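YrbA (Sinorhizobium meliloti 2011, PDB 5NFM) is a BolA-family protein that binds divalent metal cations such as copper. Local coordinates at residues A[51-56]-A[67-72]. Numbering follows the deposited sequence.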
loop_
_atom_site.group_PDB
_atom_site.type_symbol
_atom_site.label_atom_id
_atom_site.label_comp_id
_atom_site.label_asym_id
_atom_site.label_seq_id
_atom_site.Cartn_x
_atom_site.Cartn_y
_atom_site.Cartn_z
ATOM N N MET A 51 7.137 5.052 0.783
ATOM C CA MET A 51 6.085 5.902 0.226
ATOM C C MET A 51 4.698 5.367 0.563
ATOM O O MET A 51 3.765 6.149 0.793
ATOM C CB MET A 51 6.251 6.027 -1.286
ATOM C CG MET A 51 7.499 6.797 -1.672
ATOM S SD MET A 51 7.736 6.898 -3.453
ATOM C CE MET A 51 6.375 7.963 -3.907
ATOM N N VAL A 52 4.533 4.039 0.569
ATOM C CA VAL A 52 3.239 3.458 0.927
ATOM C C VAL A 52 2.940 3.678 2.410
ATOM O O VAL A 52 1.827 4.076 2.772
ATOM C CB VAL A 52 3.164 1.970 0.535
ATOM C CG1 VAL A 52 1.790 1.408 0.930
ATOM C CG2 VAL A 52 3.400 1.795 -0.968
ATOM N N TYR A 53 3.923 3.432 3.292
ATOM C CA TYR A 53 3.691 3.723 4.704
ATOM C C TYR A 53 3.291 5.186 4.885
ATOM O O TYR A 53 2.358 5.502 5.638
ATOM C CB TYR A 53 4.926 3.400 5.565
ATOM C CG TYR A 53 5.348 1.947 5.548
ATOM C CD1 TYR A 53 4.436 0.926 5.789
ATOM C CD2 TYR A 53 6.671 1.599 5.306
ATOM C CE1 TYR A 53 4.831 -0.403 5.776
ATOM C CE2 TYR A 53 7.073 0.277 5.281
ATOM C CZ TYR A 53 6.155 -0.725 5.511
ATOM O OH TYR A 53 6.590 -2.029 5.480
ATOM N N ASN A 54 3.982 6.099 4.196
ATOM C CA ASN A 54 3.632 7.513 4.316
ATOM C C ASN A 54 2.172 7.747 3.935
ATOM O O ASN A 54 1.470 8.527 4.589
ATOM C CB ASN A 54 4.509 8.373 3.404
ATOM C CG ASN A 54 5.956 8.445 3.845
ATOM O OD1 ASN A 54 6.325 7.998 4.938
ATOM N ND2 ASN A 54 6.785 9.029 2.990
ATOM N N ALA A 55 1.709 7.109 2.853
ATOM C CA ALA A 55 0.351 7.339 2.368
ATOM C C ALA A 55 -0.708 6.899 3.378
ATOM O O ALA A 55 -1.805 7.471 3.408
ATOM C CB ALA A 55 0.140 6.625 1.033
ATOM N N LEU A 56 -0.409 5.887 4.198
ATOM C CA LEU A 56 -1.347 5.454 5.227
ATOM C C LEU A 56 -1.402 6.401 6.421
ATOM O O LEU A 56 -2.337 6.300 7.223
ATOM C CB LEU A 56 -1.066 4.007 5.669
ATOM C CG LEU A 56 -1.835 2.917 4.902
ATOM C CD1 LEU A 56 -3.332 2.967 5.221
ATOM C CD2 LEU A 56 -1.604 2.989 3.397
ATOM N N LEU A 67 0.291 -4.893 6.838
ATOM C CA LEU A 67 0.139 -4.573 5.416
ATOM C C LEU A 67 1.383 -5.076 4.681
ATOM O O LEU A 67 2.398 -4.376 4.601
ATOM C CB LEU A 67 -0.075 -3.071 5.212
ATOM C CG LEU A 67 -0.466 -2.681 3.782
ATOM C CD1 LEU A 67 -1.816 -3.267 3.394
ATOM C CD2 LEU A 67 -0.477 -1.173 3.640
ATOM N N ALA A 68 1.305 -6.300 4.156
ATOM C CA ALA A 68 2.423 -6.899 3.430
ATOM C C ALA A 68 2.450 -6.336 2.010
ATOM O O ALA A 68 1.435 -6.366 1.311
ATOM C CB ALA A 68 2.261 -8.416 3.393
ATOM N N LEU A 69 3.610 -5.844 1.577
ATOM C CA LEU A 69 3.692 -4.989 0.401
ATOM C C LEU A 69 4.412 -5.629 -0.784
ATOM O O LEU A 69 5.428 -6.322 -0.632
ATOM C CB LEU A 69 4.420 -3.682 0.737
ATOM C CG LEU A 69 3.716 -2.774 1.753
ATOM C CD1 LEU A 69 4.588 -1.582 2.112
ATOM C CD2 LEU A 69 2.367 -2.302 1.229
ATOM N N GLN A 70 3.886 -5.340 -1.970
ATOM C CA GLN A 70 4.544 -5.607 -3.239
ATOM C C GLN A 70 4.413 -4.341 -4.069
ATOM O O GLN A 70 3.301 -3.837 -4.252
ATOM C CB GLN A 70 3.845 -6.781 -3.929
ATOM C CG GLN A 70 4.246 -7.092 -5.345
ATOM C CD GLN A 70 3.378 -8.195 -5.934
ATOM O OE1 GLN A 70 2.489 -8.726 -5.264
ATOM N NE2 GLN A 70 3.625 -8.536 -7.191
ATOM N N THR A 71 5.535 -3.816 -4.553
ATOM C CA THR A 71 5.527 -2.574 -5.302
ATOM C C THR A 71 6.351 -2.709 -6.573
ATOM O O THR A 71 7.292 -3.505 -6.657
ATOM C CB THR A 71 6.066 -1.416 -4.439
ATOM O OG1 THR A 71 7.319 -1.788 -3.864
ATOM C CG2 THR A 71 5.100 -1.073 -3.313
ATOM N N SER A 72 6.007 -1.886 -7.561
ATOM C CA SER A 72 6.722 -1.879 -8.829
ATOM C C SER A 72 6.319 -0.636 -9.609
ATOM O O SER A 72 5.333 0.036 -9.296
ATOM C CB SER A 72 6.393 -3.127 -9.656
ATOM O OG SER A 72 4.995 -3.213 -9.872
HETATM O O HOH W 1 4.792 -3.915 5.739
#
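V52, Y53 and L56 of helix 45-56 pack on L67, L69 and T71 of strand 67-72, the segment axes coming within 10.8 Å at an angle of 128° between their N-to-C directions. This is the helix-on-sheet packing of the BolA-like fold, in which the helix covers one face of an outer strand of the mixed three-stranded sheet; the backbone of that strand is hydrogen-bonded along one edge to the parallel strand 31-36. V52 is central, and its two methyls part the work. CG1, anti to the backbone N (chi1 180°), meets L69 CD2 at 3.8 Å as the two side chains pass alongside one another, pointing opposite ways, and it also lies within looser reach of L67 CD2. CG2 meets T71 CG2 tip to tip at 4.1 Å. The threonine thus gives its methyl to the helix, while its OG1 is hydrogen-bonded to OE1 of Q48, one turn before V52 on helix 45-56. Toward the start of the strand, L56 CD2 packs against L67 CD2 at 4.3 Å, and helix 5-13 adds to this apolar layer: I10 touches both V52 and L56, M9 touches L56, and I6 touches L67. The other methyl of L69 meets Y53: CD1 comes obliquely to the phenol end of the ring, 3.8 Å from CZ, in an off-centre CH-pi contact 4.2 Å from the ring centroid. With CG anti to its carbonyl carbon (chi1 -62°), the tyrosine carries its ring toward the strand, although its CB does not point there. A water in the plane of the ring, at its edge, bridges the tyrosine hydroxyl and the strand backbone: it lies 2.6 Å from Y53 OH and donates a hydrogen bond of 2.7 Å to L67 O.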